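Local coordinates for mersacidin decarboxylase (Bacillus sp., PDB 1P3Y), which catalyses the FAD-dependent oxidative decarboxylation of the C-terminal cysteine of the lantibiotic mersacidin to an aminoenethiol, working as a homododecamer, at residues G14-I19 with V41-A46; V76-W81 with A108-A113; D83-I88 with H116-F121. One frame throughout, in Å; residues are numbered along the deposited sequence.

Contact 1 of 3, residues G14-I19 with V41-A46; sequences GICGSI and VMTKTA. With FAD (flavin-adenine dinucleotide), chain B.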
loop_
_atom_site.group_PDB
_atom_site.type_symbol
_atom_site.label_atom_id
_atom_site.label_comp_id
_atom_site.label_asym_id
_atom_site.label_seq_id
_atom_site.Cartn_x
_atom_site.Cartn_y
_atom_site.Cartn_z
ATOM N N GLY A 14 -21.740 -1.797 24.963
ATOM C CA GLY A 14 -20.340 -1.969 24.631
ATOM C C GLY A 14 -20.080 -3.438 24.382
ATOM O O GLY A 14 -20.327 -4.257 25.256
ATOM N N ILE A 15 -19.583 -3.784 23.201
ATOM C CA ILE A 15 -19.313 -5.184 22.883
ATOM C C ILE A 15 -17.808 -5.488 22.951
ATOM O O ILE A 15 -17.003 -4.775 22.344
ATOM C CB ILE A 15 -19.818 -5.517 21.466
ATOM C CG1 ILE A 15 -21.295 -5.147 21.334
ATOM C CG2 ILE A 15 -19.607 -6.973 21.175
ATOM C CD1 ILE A 15 -21.839 -5.361 19.949
ATOM N N CYS A 16 -17.431 -6.544 23.673
ATOM C CA CYS A 16 -16.018 -6.916 23.791
ATOM C C CYS A 16 -15.713 -8.206 23.054
ATOM O O CYS A 16 -16.614 -8.853 22.531
ATOM C CB CYS A 16 -15.595 -7.066 25.253
ATOM S SG CYS A 16 -15.708 -5.537 26.232
ATOM N N GLY A 17 -14.437 -8.588 23.039
ATOM C CA GLY A 17 -14.016 -9.774 22.320
ATOM C C GLY A 17 -14.442 -11.122 22.863
ATOM O O GLY A 17 -13.831 -11.649 23.777
ATOM N N SER A 18 -15.486 -11.695 22.284
ATOM C CA SER A 18 -15.972 -13.007 22.703
ATOM C C SER A 18 -16.730 -13.675 21.557
ATOM O O SER A 18 -17.362 -12.979 20.752
ATOM C CB SER A 18 -16.910 -12.859 23.900
ATOM O OG SER A 18 -17.732 -14.007 24.011
ATOM N N ILE A 19 -16.668 -15.002 21.463
ATOM C CA ILE A 19 -17.412 -15.699 20.410
ATOM C C ILE A 19 -18.912 -15.362 20.525
ATOM O O ILE A 19 -19.620 -15.246 19.520
ATOM C CB ILE A 19 -17.241 -17.242 20.512
ATOM C CG1 ILE A 19 -15.887 -17.658 19.940
ATOM C CG2 ILE A 19 -18.345 -17.951 19.736
ATOM C CD1 ILE A 19 -15.818 -17.592 18.409
ATOM N N VAL A 41 -20.861 0.468 20.966
ATOM C CA VAL A 41 -19.459 0.861 20.973
ATOM C C VAL A 41 -18.726 -0.500 21.100
ATOM O O VAL A 41 -19.023 -1.308 21.996
ATOM C CB VAL A 41 -19.122 1.820 22.170
ATOM C CG1 VAL A 41 -19.431 1.141 23.526
ATOM C CG2 VAL A 41 -17.644 2.252 22.095
ATOM N N MET A 42 -17.787 -0.763 20.195
ATOM C CA MET A 42 -17.061 -2.043 20.179
ATOM C C MET A 42 -15.559 -1.951 20.426
ATOM O O MET A 42 -14.950 -0.904 20.271
ATOM C CB MET A 42 -17.264 -2.726 18.820
ATOM C CG MET A 42 -18.703 -2.658 18.261
ATOM S SD MET A 42 -18.905 -3.559 16.672
ATOM C CE MET A 42 -18.346 -5.258 17.130
ATOM N N THR A 43 -14.962 -3.067 20.814
ATOM C CA THR A 43 -13.518 -3.136 20.995
ATOM C C THR A 43 -13.024 -3.773 19.685
ATOM O O THR A 43 -13.798 -4.398 18.928
ATOM C CB THR A 43 -13.089 -4.093 22.152
ATOM O OG1 THR A 43 -13.475 -5.440 21.835
ATOM C CG2 THR A 43 -13.725 -3.701 23.454
ATOM N N LYS A 44 -11.730 -3.634 19.443
ATOM C CA LYS A 44 -11.071 -4.170 18.263
ATOM C C LYS A 44 -11.325 -5.678 18.070
ATOM O O LYS A 44 -11.654 -6.128 16.965
ATOM C CB LYS A 44 -9.560 -3.871 18.376
ATOM C CG LYS A 44 -8.728 -4.187 17.138
ATOM C CD LYS A 44 -8.241 -5.642 17.110
ATOM C CE LYS A 44 -7.280 -5.901 15.932
ATOM N NZ LYS A 44 -7.899 -5.517 14.607
ATOM N N THR A 45 -11.164 -6.462 19.133
ATOM C CA THR A 45 -11.381 -7.906 19.028
ATOM C C THR A 45 -12.814 -8.238 18.642
ATOM O O THR A 45 -13.057 -9.139 17.827
ATOM C CB THR A 45 -11.054 -8.604 20.333
ATOM O OG1 THR A 45 -9.770 -8.168 20.772
ATOM C CG2 THR A 45 -11.033 -10.125 20.138
ATOM N N ALA A 46 -13.767 -7.509 19.225
ATOM C CA ALA A 46 -15.173 -7.713 18.885
ATOM C C ALA A 46 -15.385 -7.476 17.370
ATOM O O ALA A 46 -16.060 -8.281 16.700
ATOM C CB ALA A 46 -16.049 -6.778 19.698
HETATM P PA FAD B . -9.276 -5.285 22.876
HETATM O O1A FAD B . -9.986 -5.877 21.664
HETATM O O2A FAD B . -9.186 -3.774 22.984
HETATM O O5B FAD B . -7.741 -5.851 23.002
HETATM C C5B FAD B . -7.250 -7.040 22.314
HETATM C C4B FAD B . -6.512 -6.692 21.027
HETATM O O4B FAD B . -6.889 -5.390 20.590
HETATM C C3B FAD B . -4.980 -6.641 21.156
HETATM O O3B FAD B . -4.499 -7.657 20.281
HETATM C C2B FAD B . -4.638 -5.238 20.774
HETATM O O2B FAD B . -3.413 -4.952 20.161
HETATM C C1B FAD B . -5.815 -4.803 19.905
HETATM N N9A FAD B . -6.159 -3.348 19.791
HETATM C C8A FAD B . -6.733 -2.411 20.755
HETATM N N7A FAD B . -6.896 -1.190 20.297
HETATM C C5A FAD B . -6.424 -1.248 18.946
HETATM C C6A FAD B . -6.302 -0.275 17.877
HETATM N N6A FAD B . -6.695 1.002 18.014
HETATM N N1A FAD B . -5.741 -0.702 16.634
HETATM C C2A FAD B . -5.322 -1.991 16.442
HETATM N N3A FAD B . -5.415 -3.018 17.427
HETATM C C4A FAD B . -5.991 -2.486 18.669
HETATM N N1 FAD B . -11.649 -13.079 26.627
HETATM C C2 FAD B . -12.625 -13.104 27.615
HETATM O O2 FAD B . -12.399 -12.597 28.747
HETATM N N3 FAD B . -13.866 -13.699 27.337
HETATM C C4 FAD B . -14.238 -14.311 26.080
HETATM O O4 FAD B . -15.406 -14.841 25.936
HETATM C C4X FAD B . -13.245 -14.255 25.105
HETATM N N5 FAD B . -13.576 -14.826 23.827
HETATM C C5X FAD B . -12.587 -14.755 22.796
HETATM C C6 FAD B . -12.861 -15.304 21.506
HETATM C C7 FAD B . -11.912 -15.269 20.403
HETATM C C7M FAD B . -12.327 -15.887 19.037
HETATM C C8 FAD B . -10.597 -14.633 20.644
HETATM C C8M FAD B . -9.514 -14.514 19.591
HETATM C C9 FAD B . -10.278 -14.080 21.894
HETATM C C9A FAD B . -11.226 -14.118 22.998
HETATM N N10 FAD B . -11.004 -13.570 24.382
HETATM C C10 FAD B . -11.975 -13.636 25.392
HETATM C "C1'" FAD B . -9.735 -12.955 24.635
HETATM C "C2'" FAD B . -9.675 -11.471 24.616
HETATM O "O2'" FAD B . -10.083 -11.019 23.246
HETATM C "C3'" FAD B . -8.297 -10.984 24.867
HETATM O "O3'" FAD B . -7.949 -11.033 26.267
HETATM C "C4'" FAD B . -8.034 -9.527 24.388
HETATM O "O4'" FAD B . -6.620 -9.226 24.645
HETATM C "C5'" FAD B . -8.859 -8.467 25.076
HETATM O "O5'" FAD B . -10.119 -8.292 24.409
HETATM P P FAD B . -10.989 -6.989 24.593
HETATM O O1P FAD B . -12.184 -7.182 23.764
HETATM O O2P FAD B . -11.215 -6.767 26.066
HETATM O O3P FAD B . -10.000 -5.779 24.177
#
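Two neighbouring parallel strands end side by side here, Gly-14 and Ile-15 against Val-41 and Met-42, and the turns that follow them grip the FAD diphosphate as in a Rossmann-like beta-alpha-beta unit. Ile-15 N donates to Val-41 O at 2.8 Å, and Ile-15 O takes Thr-43 N at 3.1 Å. Val-41 CG1 lies over Gly-14, 3.4 Å from its CA. Past the strands, Gly-17 CA packs against Thr-45 CG2, and its N reaches FAD O1P at 2.8 Å. Thr-43 OG1 sits between its own backbone N and carbonyl carbon (chi1 64°), from where it bonds the same O1P at 2.9 Å and, as N-cap, weakly accepts from Ala-46 N. Thr-45 N, in the first turn of helix 44-49, bonds O1A of the second phosphate at 2.9 Å, a placement in which the helix N-terminus would probably help stabilise the phosphate charge; Thr-45 OG1 is modelled doubtfully close to that oxygen. Ala-46 CB lies 3.5 Å from Ile-15 O and 3.9 Å from Ile-15 CG2. Strand 84-90 flanks strand 10-15, with Ile-87 touching Cys-16; Val-107 of helix 106-113 touches Cys-16 and Thr-43, while Val-55 of helix 52-55 packs on Ile-15 and Met-42.

Contact 2 of 3, residues V76-W81 with A108-A113; sequences VEIGRW and ATTVLA. With FAD (flavin-adenine dinucleotide), chain C.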
loop_
_atom_site.group_PDB
_atom_site.type_symbol
_atom_site.label_atom_id
_atom_site.label_comp_id
_atom_site.label_asym_id
_atom_site.label_seq_id
_atom_site.Cartn_x
_atom_site.Cartn_y
_atom_site.Cartn_z
ATOM N N VAL A 76 -16.665 11.146 26.047
ATOM C CA VAL A 76 -17.506 12.033 26.847
ATOM C C VAL A 76 -18.849 12.238 26.139
ATOM O O VAL A 76 -19.893 12.335 26.787
ATOM C CB VAL A 76 -16.834 13.418 27.078
ATOM C CG1 VAL A 76 -15.407 13.224 27.588
ATOM C CG2 VAL A 76 -16.858 14.243 25.793
ATOM N N GLU A 77 -18.815 12.299 24.810
ATOM C CA GLU A 77 -20.031 12.475 24.032
ATOM C C GLU A 77 -20.887 11.230 24.103
ATOM O O GLU A 77 -22.087 11.320 24.362
ATOM C CB GLU A 77 -19.714 12.779 22.567
ATOM C CG GLU A 77 -19.043 14.120 22.339
ATOM C CD GLU A 77 -19.915 15.303 22.737
ATOM O OE1 GLU A 77 -20.263 15.435 23.938
ATOM O OE2 GLU A 77 -20.248 16.105 21.835
ATOM N N ILE A 78 -20.293 10.061 23.877
ATOM C CA ILE A 78 -21.101 8.852 23.928
ATOM C C ILE A 78 -21.426 8.508 25.375
ATOM O O ILE A 78 -22.500 7.982 25.662
ATOM C CB ILE A 78 -20.417 7.644 23.210
ATOM C CG1 ILE A 78 -19.244 7.121 24.029
ATOM C CG2 ILE A 78 -19.958 8.056 21.805
ATOM C CD1 ILE A 78 -18.638 5.897 23.429
ATOM N N GLY A 79 -20.505 8.823 26.284
ATOM C CA GLY A 79 -20.734 8.572 27.692
ATOM C C GLY A 79 -21.908 9.405 28.197
ATOM O O GLY A 79 -22.737 8.910 28.950
ATOM N N ARG A 80 -21.990 10.669 27.783
ATOM C CA ARG A 80 -23.080 11.544 28.210
ATOM C C ARG A 80 -24.357 11.272 27.443
ATOM O O ARG A 80 -25.445 11.350 28.011
ATOM C CB ARG A 80 -22.704 13.021 28.052
ATOM C CG ARG A 80 -21.883 13.564 29.211
ATOM C CD ARG A 80 -21.933 15.092 29.262
ATOM N NE ARG A 80 -21.287 15.636 30.462
ATOM C CZ ARG A 80 -19.973 15.615 30.694
ATOM N NH1 ARG A 80 -19.145 15.076 29.804
ATOM N NH2 ARG A 80 -19.482 16.135 31.818
ATOM N N TRP A 81 -24.215 10.952 26.159
ATOM C CA TRP A 81 -25.355 10.649 25.283
ATOM C C TRP A 81 -26.247 9.568 25.865
ATOM O O TRP A 81 -27.481 9.670 25.827
ATOM C CB TRP A 81 -24.878 10.152 23.906
ATOM C CG TRP A 81 -26.005 9.638 23.032
ATOM C CD1 TRP A 81 -26.826 10.385 22.241
ATOM C CD2 TRP A 81 -26.497 8.285 22.952
ATOM N NE1 TRP A 81 -27.797 9.593 21.679
ATOM C CE2 TRP A 81 -27.622 8.299 22.101
ATOM C CE3 TRP A 81 -26.100 7.069 23.523
ATOM C CZ2 TRP A 81 -28.365 7.138 21.805
ATOM C CZ3 TRP A 81 -26.837 5.909 23.231
ATOM C CH2 TRP A 81 -27.958 5.958 22.379
ATOM N N ALA A 108 -13.598 0.855 27.651
ATOM C CA ALA A 108 -13.161 1.107 29.011
ATOM C C ALA A 108 -13.160 2.600 29.359
ATOM O O ALA A 108 -13.421 2.988 30.498
ATOM C CB ALA A 108 -11.748 0.518 29.222
ATOM N N THR A 109 -12.853 3.437 28.383
ATOM C CA THR A 109 -12.808 4.870 28.607
ATOM C C THR A 109 -14.221 5.399 28.866
ATOM O O THR A 109 -14.457 6.237 29.747
ATOM C CB THR A 109 -12.202 5.604 27.360
ATOM O OG1 THR A 109 -10.871 5.124 27.116
ATOM C CG2 THR A 109 -12.139 7.119 27.598
ATOM N N THR A 110 -15.164 4.902 28.083
ATOM C CA THR A 110 -16.536 5.327 28.219
ATOM C C THR A 110 -17.053 5.057 29.623
ATOM O O THR A 110 -17.845 5.836 30.150
ATOM C CB THR A 110 -17.406 4.629 27.173
ATOM O OG1 THR A 110 -16.915 4.985 25.868
ATOM C CG2 THR A 110 -18.874 5.050 27.316
ATOM N N VAL A 111 -16.601 3.970 30.241
ATOM C CA VAL A 111 -17.045 3.659 31.597
ATOM C C VAL A 111 -16.720 4.845 32.504
ATOM O O VAL A 111 -17.553 5.271 33.294
ATOM C CB VAL A 111 -16.369 2.371 32.146
ATOM C CG1 VAL A 111 -16.643 2.228 33.651
ATOM C CG2 VAL A 111 -16.910 1.143 31.412
ATOM N N LEU A 112 -15.517 5.393 32.377
ATOM C CA LEU A 112 -15.137 6.532 33.200
ATOM C C LEU A 112 -15.866 7.799 32.807
ATOM O O LEU A 112 -16.095 8.657 33.645
ATOM C CB LEU A 112 -13.632 6.811 33.114
ATOM C CG LEU A 112 -12.660 5.812 33.741
ATOM C CD1 LEU A 112 -11.254 6.263 33.426
ATOM C CD2 LEU A 112 -12.854 5.712 35.219
ATOM N N ALA A 113 -16.232 7.925 31.541
ATOM C CA ALA A 113 -16.897 9.139 31.083
ATOM C C ALA A 113 -18.417 9.149 31.188
ATOM O O ALA A 113 -19.042 10.186 30.962
ATOM C CB ALA A 113 -16.474 9.451 29.656
HETATM P PA FAD C . -2.784 5.837 24.402
HETATM O O1A FAD C . -2.820 6.975 23.388
HETATM O O2A FAD C . -1.526 4.994 24.487
HETATM O O5B FAD C . -4.028 4.792 24.168
HETATM C C5B FAD C . -5.218 5.101 23.384
HETATM C C4B FAD C . -5.121 4.565 21.961
HETATM O O4B FAD C . -3.758 4.331 21.624
HETATM C C3B FAD C . -5.826 3.217 21.729
HETATM O O3B FAD C . -6.840 3.489 20.766
HETATM C C2B FAD C . -4.725 2.314 21.280
HETATM O O2B FAD C . -4.993 1.260 20.399
HETATM C C1B FAD C . -3.683 3.271 20.709
HETATM N N9A FAD C . -2.239 2.868 20.678
HETATM C C8A FAD C . -1.260 2.697 21.750
HETATM N N7A FAD C . -0.066 2.325 21.344
HETATM C C5A FAD C . -0.187 2.227 19.920
HETATM C C6A FAD C . 0.723 1.859 18.852
HETATM N N6A FAD C . 2.007 1.535 19.077
HETATM N N1A FAD C . 0.226 1.846 17.512
HETATM C C2A FAD C . -1.073 2.166 17.227
HETATM N N3A FAD C . -2.036 2.552 18.206
HETATM C C4A FAD C . -1.440 2.527 19.549
HETATM N N1 FAD C . -8.859 10.932 28.597
HETATM C C2 FAD C . -8.527 11.570 29.785
HETATM O O2 FAD C . -8.325 10.900 30.833
HETATM N N3 FAD C . -8.417 12.970 29.802
HETATM C C4 FAD C . -8.627 13.840 28.666
HETATM O O4 FAD C . -8.511 15.119 28.797
HETATM C C4X FAD C . -8.943 13.169 27.487
HETATM N N5 FAD C . -9.133 13.989 26.321
HETATM C C5X FAD C . -9.427 13.325 25.088
HETATM C C6 FAD C . -9.624 14.089 23.897
HETATM C C7 FAD C . -9.922 13.490 22.603
HETATM C C7M FAD C . -10.103 14.422 21.371
HETATM C C8 FAD C . -10.026 12.016 22.532
HETATM C C8M FAD C . -10.321 11.253 21.256
HETATM C C9 FAD C . -9.842 11.220 23.674
HETATM C C9A FAD C . -9.548 11.819 24.968
HETATM N N10 FAD C . -9.337 11.081 26.263
HETATM C C10 FAD C . -9.045 11.731 27.471
HETATM C "C1'" FAD C . -9.440 9.652 26.215
HETATM C "C2'" FAD C . -8.175 8.874 26.183
HETATM O "O2'" FAD C . -7.429 9.273 24.946
HETATM C "C3'" FAD C . -8.442 7.417 26.107
HETATM O "O3'" FAD C . -8.812 6.864 27.388
HETATM C "C4'" FAD C . -7.245 6.573 25.582
HETATM O "O4'" FAD C . -7.690 5.176 25.503
HETATM C "C5'" FAD C . -6.006 6.610 26.442
HETATM O "O5'" FAD C . -5.173 7.724 26.087
HETATM P P FAD C . -3.643 7.780 26.468
HETATM O O1P FAD C . -3.143 9.054 25.940
HETATM O O2P FAD C . -3.511 7.564 27.955
HETATM O O3P FAD C . -3.017 6.431 25.836
#
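Ile-78 and Thr-110 meet at about a right angle, and this crossing forms one half of the packing between helices 75-81 and 106-113; Ala-113 on Val-76 forms the other. Ile-78 CG1 is placed between the backbone N and carbonyl carbon (chi1 72°), and CD1 extends from it toward the second helix. The CG1-CD1 end lies against both branches of Thr-110, CG1 3.9 Å and CD1 4.0 Å from Thr-110 CG2, with CD1 modelled nearer to OG1 than to CG2. Thr-110 OG1, beside its own backbone N, is hydrogen-bonded to Leu-106 O one turn back in the same helix, which satisfies this buried hydroxyl.

Next to Ile-78, Gly-79 brings its CA to the other helix, 4.0 Å from Thr-110 CG2 and also 4.0 Å from Ala-113 O. One turn past Thr-110, Ala-113 CB points toward helix 75-81 and rests on Val-76, 4.0 Å from its CA and 4.4 Å from its CG1. With small residues at the crossing, the axes of the two short helical segments approach to 8.2 Å at an angle of -58°, and no hydrogen bond joins the segments.

Arg-80 points its guanidinium to another subunit, where NH1 bonds Asn-125 OD1 of that neighbour. On helix 106-113, Thr-109 OG1 accepts from FAD O3' at 2.7 Å; this FAD is held mainly by the same neighbouring subunit. Since His-75, the active-site residue, directly precedes Val-76 and touches Thr-109 and Ala-113, this close helix pair forms part of a flavin site shared between subunits of the dodecamer.

Contact 3 of 3, residues D83-I88 with H116-F121; sequences DIYCII and HNTIFF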
loop_
_atom_site.group_PDB
_atom_site.type_symbol
_atom_site.label_atom_id
_atom_site.label_comp_id
_atom_site.label_asym_id
_atom_site.label_seq_id
_atom_site.Cartn_x
_atom_site.Cartn_y
_atom_site.Cartn_z
ATOM N N ASP A 83 -28.002 7.065 28.625
ATOM C CA ASP A 83 -28.608 7.151 29.951
ATOM C C ASP A 83 -28.172 5.888 30.676
ATOM O O ASP A 83 -27.939 5.889 31.889
ATOM C CB ASP A 83 -30.142 7.170 29.871
ATOM C CG ASP A 83 -30.677 8.405 29.189
ATOM O OD1 ASP A 83 -30.241 9.517 29.565
ATOM O OD2 ASP A 83 -31.532 8.259 28.284
ATOM N N ILE A 84 -28.079 4.802 29.916
ATOM C CA ILE A 84 -27.655 3.531 30.468
ATOM C C ILE A 84 -26.529 2.949 29.617
ATOM O O ILE A 84 -26.623 2.897 28.382
ATOM C CB ILE A 84 -28.827 2.531 30.513
ATOM C CG1 ILE A 84 -29.930 3.072 31.433
ATOM C CG2 ILE A 84 -28.333 1.159 31.000
ATOM C CD1 ILE A 84 -31.262 2.361 31.264
ATOM N N TYR A 85 -25.453 2.532 30.282
ATOM C CA TYR A 85 -24.310 1.931 29.598
ATOM C C TYR A 85 -24.147 0.507 30.101
ATOM O O TYR A 85 -23.848 0.246 31.271
ATOM C CB TYR A 85 -23.035 2.742 29.850
ATOM C CG TYR A 85 -21.787 2.205 29.167
ATOM C CD1 TYR A 85 -21.836 1.682 27.875
ATOM C CD2 TYR A 85 -20.535 2.308 29.789
ATOM C CE1 TYR A 85 -20.662 1.283 27.212
ATOM C CE2 TYR A 85 -19.362 1.920 29.145
ATOM C CZ TYR A 85 -19.428 1.408 27.854
ATOM O OH TYR A 85 -18.254 1.032 27.226
ATOM N N CYS A 86 -24.351 -0.420 29.188
ATOM C CA CYS A 86 -24.259 -1.813 29.516
ATOM C C CYS A 86 -23.238 -2.493 28.606
ATOM O O CYS A 86 -23.301 -2.388 27.381
ATOM C CB CYS A 86 -25.663 -2.420 29.375
ATOM S SG CYS A 86 -25.700 -4.191 29.363
ATOM N N ILE A 87 -22.273 -3.172 29.213
ATOM C CA ILE A 87 -21.256 -3.879 28.453
ATOM C C ILE A 87 -21.565 -5.375 28.397
ATOM O O ILE A 87 -21.474 -6.080 29.401
ATOM C CB ILE A 87 -19.857 -3.662 29.068
ATOM C CG1 ILE A 87 -19.502 -2.168 28.992
ATOM C CG2 ILE A 87 -18.807 -4.548 28.336
ATOM C CD1 ILE A 87 -18.168 -1.791 29.660
ATOM N N ILE A 88 -21.947 -5.844 27.217
ATOM C CA ILE A 88 -22.254 -7.244 26.999
ATOM C C ILE A 88 -21.839 -7.681 25.579
ATOM O O ILE A 88 -22.313 -7.153 24.576
ATOM C CB ILE A 88 -23.784 -7.519 27.207
ATOM C CG1 ILE A 88 -24.095 -8.987 26.875
ATOM C CG2 ILE A 88 -24.648 -6.571 26.332
ATOM C CD1 ILE A 88 -25.508 -9.412 27.226
ATOM N N HIS A 116 -23.318 7.850 35.084
ATOM C CA HIS A 116 -23.803 6.812 35.979
ATOM C C HIS A 116 -22.878 5.609 36.017
ATOM O O HIS A 116 -21.852 5.571 35.325
ATOM C CB HIS A 116 -25.185 6.375 35.520
ATOM C CG HIS A 116 -26.065 7.519 35.139
ATOM N ND1 HIS A 116 -26.460 8.483 36.041
ATOM C CD2 HIS A 116 -26.582 7.888 33.944
ATOM C CE1 HIS A 116 -27.182 9.397 35.417
ATOM N NE2 HIS A 116 -27.272 9.060 34.144
ATOM N N ASN A 117 -23.247 4.626 36.833
ATOM C CA ASN A 117 -22.472 3.398 36.954
ATOM C C ASN A 117 -22.767 2.545 35.738
ATOM O O ASN A 117 -23.768 2.761 35.066
ATOM C CB ASN A 117 -22.871 2.639 38.218
ATOM C CG ASN A 117 -22.308 3.269 39.478
ATOM O OD1 ASN A 117 -22.889 3.117 40.556
ATOM N ND2 ASN A 117 -21.164 3.967 39.358
ATOM N N THR A 118 -21.907 1.565 35.471
ATOM C CA THR A 118 -22.075 0.686 34.312
ATOM C C THR A 118 -22.460 -0.732 34.723
ATOM O O THR A 118 -21.943 -1.267 35.708
ATOM C CB THR A 118 -20.744 0.597 33.488
ATOM O OG1 THR A 118 -20.399 1.892 32.990
ATOM C CG2 THR A 118 -20.876 -0.383 32.320
ATOM N N ILE A 119 -23.356 -1.352 33.962
ATOM C CA ILE A 119 -23.731 -2.724 34.268
ATOM C C ILE A 119 -22.951 -3.638 33.317
ATOM O O ILE A 119 -23.003 -3.452 32.100
ATOM C CB ILE A 119 -25.263 -2.964 34.111
ATOM C CG1 ILE A 119 -25.541 -4.467 34.042
ATOM C CG2 ILE A 119 -25.779 -2.295 32.865
ATOM C CD1 ILE A 119 -26.997 -4.816 33.945
ATOM N N PHE A 120 -22.236 -4.614 33.886
ATOM C CA PHE A 120 -21.430 -5.567 33.125
ATOM C C PHE A 120 -22.038 -6.955 33.019
ATOM O O PHE A 120 -22.607 -7.462 33.980
ATOM C CB PHE A 120 -20.061 -5.755 33.778
ATOM C CG PHE A 120 -19.228 -4.527 33.811
ATOM C CD1 PHE A 120 -19.491 -3.518 34.737
ATOM C CD2 PHE A 120 -18.160 -4.377 32.913
ATOM C CE1 PHE A 120 -18.697 -2.367 34.777
ATOM C CE2 PHE A 120 -17.359 -3.242 32.934
ATOM C CZ PHE A 120 -17.623 -2.230 33.868
ATOM N N PHE A 121 -21.886 -7.577 31.856
ATOM C CA PHE A 121 -22.366 -8.938 31.648
ATOM C C PHE A 121 -21.167 -9.794 31.245
ATOM O O PHE A 121 -20.994 -10.116 30.078
ATOM C CB PHE A 121 -23.418 -9.003 30.540
ATOM C CG PHE A 121 -24.764 -8.478 30.944
ATOM C CD1 PHE A 121 -25.009 -7.105 30.994
ATOM C CD2 PHE A 121 -25.803 -9.366 31.237
ATOM C CE1 PHE A 121 -26.275 -6.617 31.322
ATOM C CE2 PHE A 121 -27.073 -8.896 31.565
ATOM C CZ PHE A 121 -27.316 -7.514 31.606
#
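Parallel pairing of Cys-86 with Ile-119 and Ile-87 with Phe-120 joins two inner strands of the Rossmann-like sheet, the connection between them running through helices 92-99 and 106-113. The backbone ladder has three hydrogen bonds: Ile-119 N to Tyr-85 O at 3.2 Å, Ile-87 N to Ile-119 O at 3.0 Å, and Phe-121 N to Ile-87 O at 2.9 Å. Ile-87 thus uses both its N and its O on this neighbour, while Cys-86 bonds on its other side to strand 10-15. The buried Tyr-85 OH has its partner in Val-107 O of helix 106-113. The short strand segments approach to 4.9 Å at an angle of 21°.

Apolar packing follows on both faces. On the face of Ile-87 and Phe-120, these two side chains lie side by side and point the same way, with Ile-87 CD1 3.7 Å from Phe-120 CE2. Thr-118 CG2 sits over one face of the Phe-120 ring, offset toward its rim, and also approaches Ile-87 CG1. Val-107 and Val-111 of helix 106-113 cover Ile-87. Tyr-85 CD2 lies near Thr-118 OG1 and 3.7 Å from Thr-118 CG2. On the face of Cys-86 and Ile-119, Cys-86 CB meets Ile-119 CG2 at 3.5 Å, and Ile-180 of helix 173-183 touches both residues. At the end of the pairing, Ile-88 crosses Phe-121 obliquely, its CB, CG1 and CD1 against CB and CG of the phenylalanine.

The remaining interaction is sulfur-aromatic. Cys-86 SG, anti to its backbone N (chi1 166°), approaches the Phe-121 ring obliquely beside CD1 and CE1, 4.3 Å from the ring centroid.

In the fold
Along the chain contact 1 closes before the other two open, whereas the segments of contacts 2 and 3 alternate: helix 75-81, strand 84-90, helix 106-113, strand 119-122. Contacts 1 and 3 belong to the same parallel sheet, their centres 14 Å apart; strands 10-15 and 84-90 are neighbours there, joined by a probable hydrogen bond from Gly-14 N to Cys-86 O. Contact 2 packs on this sheet, its centre 11 Å from contact 3 and 16 Å from contact 1, through Val-111 on Tyr-85 and Ile-87 and through Ile-78 on Val-41. One sheet thus carries the diphosphate-binding strand ends, and the helix pair packed on it reaches an FAD held mainly by a neighbouring subunit.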